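Side-chain contacts in deoxyribose-phosphate aldolase (Toxoplasma gondii, PDB 4EIV), which belongs to the aldolase enzymes and folds as a closed eight-stranded parallel beta/alpha (TIM) barrel: residues Leu250-Met253 / Ile254-Gly258; Ile262-Asp265 / Lys266-Gly270. All blocks are in the same frame, centred on the assembly; numbering follows the deposited sequence. Where two conformers were deposited one is given.

Contact 1 (Leu250-Met253 / Ile254-Gly258); sequences LMQM and IFENG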
loop_
_atom_site.group_PDB
_atom_site.type_symbol
_atom_site.label_atom_id
_atom_site.label_comp_id
_atom_site.label_asym_id
_atom_site.label_seq_id
_atom_site.Cartn_x
_atom_site.Cartn_y
_atom_site.Cartn_z
ATOM N N LEU A 250 -7.882 8.994 4.833
ATOM C CA LEU A 250 -6.839 8.454 3.948
ATOM C C LEU A 250 -6.113 9.577 3.228
ATOM O O LEU A 250 -4.898 9.550 3.109
ATOM C CB LEU A 250 -7.427 7.495 2.916
ATOM C CG LEU A 250 -8.020 6.195 3.458
ATOM C CD1 LEU A 250 -8.751 5.419 2.348
ATOM C CD2 LEU A 250 -6.941 5.354 4.079
ATOM N N MET A 251 -6.870 10.535 2.699
ATOM C CA MET A 251 -6.271 11.673 2.014
ATOM C C MET A 251 -5.442 12.531 2.947
ATOM O O MET A 251 -4.349 12.988 2.573
ATOM C CB MET A 251 -7.346 12.517 1.331
ATOM C CG MET A 251 -8.036 11.784 0.201
ATOM S SD MET A 251 -6.937 11.285 -1.146
ATOM C CE MET A 251 -6.753 12.820 -2.066
ATOM N N GLN A 252 -5.942 12.759 4.163
ATOM C CA GLN A 252 -5.178 13.501 5.162
ATOM C C GLN A 252 -3.847 12.806 5.469
ATOM O O GLN A 252 -2.810 13.452 5.514
ATOM C CB GLN A 252 -5.981 13.666 6.458
ATOM C CG GLN A 252 -5.224 14.424 7.532
ATOM C CD GLN A 252 -6.007 14.682 8.804
ATOM O OE1 GLN A 252 -7.056 14.095 9.036
ATOM N NE2 GLN A 252 -5.490 15.582 9.638
ATOM N N MET A 253 -3.890 11.490 5.658
ATOM C CA MET A 253 -2.671 10.743 5.937
ATOM C C MET A 253 -1.664 10.855 4.785
ATOM O O MET A 253 -0.486 11.075 5.018
ATOM C CB MET A 253 -2.992 9.275 6.162
ATOM C CG MET A 253 -3.588 8.964 7.501
ATOM S SD MET A 253 -2.394 9.141 8.863
ATOM C CE MET A 253 -1.196 7.891 8.608
ATOM N N ILE A 254 -2.122 10.693 3.538
ATOM C CA ILE A 254 -1.183 10.795 2.402
ATOM C C ILE A 254 -0.547 12.180 2.325
ATOM O O ILE A 254 0.676 12.322 2.175
ATOM C CB ILE A 254 -1.844 10.469 1.066
ATOM C CG1 ILE A 254 -2.290 9.012 1.031
ATOM C CG2 ILE A 254 -0.897 10.792 -0.097
ATOM C CD1 ILE A 254 -3.248 8.684 -0.106
ATOM N N PHE A 255 -1.376 13.215 2.463
ATOM C CA PHE A 255 -0.896 14.585 2.350
ATOM C C PHE A 255 0.078 14.934 3.476
ATOM O O PHE A 255 1.132 15.511 3.225
ATOM C CB PHE A 255 -2.077 15.565 2.310
ATOM C CG PHE A 255 -1.674 16.974 2.005
ATOM C CD1 PHE A 255 -1.292 17.331 0.720
ATOM C CD2 PHE A 255 -1.651 17.937 3.003
ATOM C CE1 PHE A 255 -0.907 18.634 0.427
ATOM C CE2 PHE A 255 -1.262 19.253 2.718
ATOM C CZ PHE A 255 -0.894 19.591 1.428
ATOM N N GLU A 256 -0.282 14.601 4.715
ATOM C CA GLU A 256 0.559 14.978 5.850
ATOM C C GLU A 256 1.724 14.042 6.118
ATOM O O GLU A 256 2.799 14.503 6.475
ATOM C CB GLU A 256 -0.259 15.101 7.129
ATOM C CG GLU A 256 -1.392 16.111 7.032
ATOM C CD GLU A 256 -1.911 16.513 8.400
ATOM O OE1 GLU A 256 -1.110 16.490 9.361
ATOM O OE2 GLU A 256 -3.098 16.886 8.503
ATOM N N ASN A 257 1.502 12.743 5.946
ATOM C CA ASN A 257 2.506 11.737 6.302
ATOM C C ASN A 257 3.100 10.957 5.150
ATOM O O ASN A 257 3.994 10.149 5.369
ATOM C CB ASN A 257 1.869 10.794 7.322
ATOM C CG ASN A 257 1.436 11.534 8.574
ATOM O OD1 ASN A 257 2.210 12.352 9.097
ATOM N ND2 ASN A 257 0.209 11.277 9.054
ATOM N N GLY A 258 2.621 11.200 3.938
ATOM C CA GLY A 258 3.154 10.553 2.751
ATOM C C GLY A 258 2.421 9.291 2.341
ATOM O O GLY A 258 1.806 8.616 3.169
#
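Four successive i to i+4 backbone bonds carry the last turns of helix 243-257, from Ile254 N to Leu250 O through to Asn257 N to Met253 O, the last the most bent at 149°, before Gly258 leaves the helix with a positive phi. Over this ladder Gln252 and Glu256, one turn apart, join side chains. Fully extended from CB outward, Gln252 stands out from the helix, and Glu256 leans back toward it, so that NE2 of Gln252 lies 3.0 Å from Glu256 OE2. The bond is nearly straight at the hydrogen, and OE2 lies in the amide plane; the carboxylate, however, is turned 51° against the amide and takes the N-H from above its own plane. Gln252 NE2 also donates to Met196 O, so the amide nitrogen is gripped twice. The next pair is softer: the bend at chi2 of Met253 brings its sulfur beside Asn257, whose ND2 makes a weak hydrogen bond to Met253 SD at 3.4 Å. The stronger partner of that amide is Ser203 OG. On another side of the helix, Ile254 lays CG1 against Leu250 O at 3.4 Å, an aliphatic cover over the carbonyl that its own N-H already engages. Gln252 and Glu256 face helix 196-210, where they touch Val199, His200 and Ser203, whereas Met253 reaches inward to Ile234 and Ile236 of strand 233-237; Leu250, Met251, Ile254 and Phe255 pack against the second subunit.

Contact 2 (Ile262-Asp265 / Lys266-Gly270); sequences IVRD and KFRVG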
loop_
_atom_site.group_PDB
_atom_site.type_symbol
_atom_site.label_atom_id
_atom_site.label_comp_id
_atom_site.label_asym_id
_atom_site.label_seq_id
_atom_site.Cartn_x
_atom_site.Cartn_y
_atom_site.Cartn_z
ATOM N N ILE A 262 0.374 4.859 4.731
ATOM C CA ILE A 262 -0.847 4.060 4.826
ATOM C C ILE A 262 -0.572 2.631 4.352
ATOM O O ILE A 262 -0.953 2.199 3.259
ATOM C CB ILE A 262 -2.093 4.757 4.177
ATOM C CG1 ILE A 262 -1.837 5.154 2.717
ATOM C CG2 ILE A 262 -2.488 6.010 4.974
ATOM C CD1 ILE A 262 -3.115 5.518 1.961
ATOM N N VAL A 263 0.153 1.932 5.215
ATOM C CA VAL A 263 0.451 0.509 5.080
ATOM C C VAL A 263 0.105 -0.123 6.433
ATOM O O VAL A 263 0.249 0.519 7.506
ATOM C CB VAL A 263 1.900 0.219 4.637
ATOM C CG1 VAL A 263 2.150 0.820 3.261
ATOM C CG2 VAL A 263 2.918 0.698 5.643
ATOM N N ARG A 264 -0.383 -1.367 6.369
ATOM C CA ARG A 264 -0.922 -2.049 7.537
ATOM C C ARG A 264 0.024 -2.072 8.720
ATOM O O ARG A 264 -0.420 -1.991 9.872
ATOM C CB ARG A 264 -1.386 -3.480 7.184
ATOM C CG ARG A 264 -2.081 -4.150 8.306
ATOM C CD ARG A 264 -2.330 -5.586 8.067
ATOM N NE ARG A 264 -3.304 -5.857 7.032
ATOM C CZ ARG A 264 -3.765 -7.076 6.782
ATOM N NH1 ARG A 264 -3.337 -8.116 7.490
ATOM N NH2 ARG A 264 -4.648 -7.255 5.826
ATOM N N ASP A 265 1.322 -2.187 8.454
ATOM C CA ASP A 265 2.314 -2.225 9.521
ATOM C C ASP A 265 2.351 -0.976 10.407
ATOM O O ASP A 265 2.638 -1.083 11.590
ATOM C CB ASP A 265 3.721 -2.485 8.966
ATOM C CG ASP A 265 3.986 -3.944 8.700
ATOM O OD1 ASP A 265 3.094 -4.637 8.176
ATOM O OD2 ASP A 265 5.104 -4.404 9.016
ATOM N N LYS A 266 1.931 0.172 9.864
ATOM C CA LYS A 266 2.020 1.463 10.570
ATOM C C LYS A 266 0.738 2.299 10.546
ATOM O O LYS A 266 0.754 3.467 10.944
ATOM C CB LYS A 266 3.155 2.295 10.012
ATOM C CG LYS A 266 3.039 2.609 8.539
ATOM C CD LYS A 266 4.284 3.400 8.005
ATOM C CE LYS A 266 5.622 2.647 8.083
ATOM N NZ LYS A 266 6.796 3.455 7.620
ATOM N N PHE A 267 -0.369 1.702 10.123
ATOM C CA PHE A 267 -1.630 2.409 10.004
ATOM C C PHE A 267 -2.775 1.469 10.242
ATOM O O PHE A 267 -2.778 0.357 9.718
ATOM C CB PHE A 267 -1.746 3.021 8.624
ATOM C CG PHE A 267 -2.972 3.824 8.454
ATOM C CD1 PHE A 267 -3.192 4.937 9.249
ATOM C CD2 PHE A 267 -3.913 3.490 7.503
ATOM C CE1 PHE A 267 -4.345 5.687 9.096
ATOM C CE2 PHE A 267 -5.068 4.236 7.343
ATOM C CZ PHE A 267 -5.276 5.349 8.153
ATOM N N ARG A 268 -3.753 1.922 11.040
ATOM C CA ARG A 268 -4.948 1.146 11.293
ATOM C C ARG A 268 -6.122 2.117 11.373
ATOM O O ARG A 268 -5.953 3.297 11.746
ATOM C CB ARG A 268 -4.892 0.343 12.605
ATOM C CG ARG A 268 -3.731 -0.572 12.771
ATOM C CD ARG A 268 -3.792 -1.824 11.873
ATOM N NE ARG A 268 -2.445 -2.348 11.793
ATOM C CZ ARG A 268 -1.829 -3.035 12.744
ATOM N NH1 ARG A 268 -2.458 -3.403 13.848
ATOM N NH2 ARG A 268 -0.566 -3.375 12.585
ATOM N N VAL A 269 -7.301 1.615 11.049
ATOM C CA VAL A 269 -8.528 2.336 11.219
ATOM C C VAL A 269 -9.386 1.506 12.157
ATOM O O VAL A 269 -9.671 0.333 11.890
ATOM C CB VAL A 269 -9.253 2.566 9.901
ATOM C CG1 VAL A 269 -10.628 3.162 10.117
ATOM C CG2 VAL A 269 -8.413 3.460 9.016
ATOM N N GLY A 270 -9.770 2.091 13.284
ATOM C CA GLY A 270 -10.687 1.441 14.223
ATOM C C GLY A 270 -12.092 1.962 14.016
ATOM O O GLY A 270 -12.307 3.154 13.942
#
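Arg268 reaches back to Arg264 and grips its carbonyl oxygen side-on with two nitrogens, NE at 2.8 Å and NH2 at 3.0 Å from Arg264 O. The bend at chi2 (-72°) turns the chain back on itself, and the acceptor lies almost exactly in the guanidinium plane. The two bonds to one oxygen, together with the salt bridges of NH1 to Glu31 and Glu116, probably fix the rotation of the group. The Arg264 side chain crosses that of Arg268, its guanidinium turned 78° against it, and its NH2 bonds to Asn28 OD1. The turn beneath is closed by Lys266 N donating to Val263 O at 2.9 Å, from above the carbonyl plane. It is the entry to strand 267-271, the eighth and last strand of the TIM barrel, and it delivers Arg268 beside Lys235 of strand 233-237. Phe267 goes to the helix layer instead: its ring lies beside Ile262, pointing the same way, and Ile262 CG2 makes a CH-pi contact over one face, 4.0 Å from the centroid and offset toward the rim. The ring also meets Phe29 edge-to-face. Lys266 holds CG between its backbone N and carbonyl carbon (chi1 59°), which brings the aliphatic chain beside Val263; Lys266 CG and Val263 CG2 are 3.5 Å apart, tighter than usual van der Waals contact.

In the fold
From the N terminus, strand 233-237 comes first, then helix 243-257, on whose final turns contact 1 forms. Contact 2 follows in series and closes the short turn that leads into strand 267-271; neither nests in the other nor crosses it. Together they span the second half of the last beta-alpha-beta unit, their centres about 12 Å apart. They touch: Met253 and Ile254 pack on Ile262, and Met253 and Leu250 on Phe267, joining the helix to the final strand. Contact 1 lies farther out, beside helix 196-210 and the second subunit, whose Phe21 touches both Leu250 and Ile262, while contact 2 lies nearer the chain's centre, where the last strand closes the barrel between strands 233-237 and 30-34.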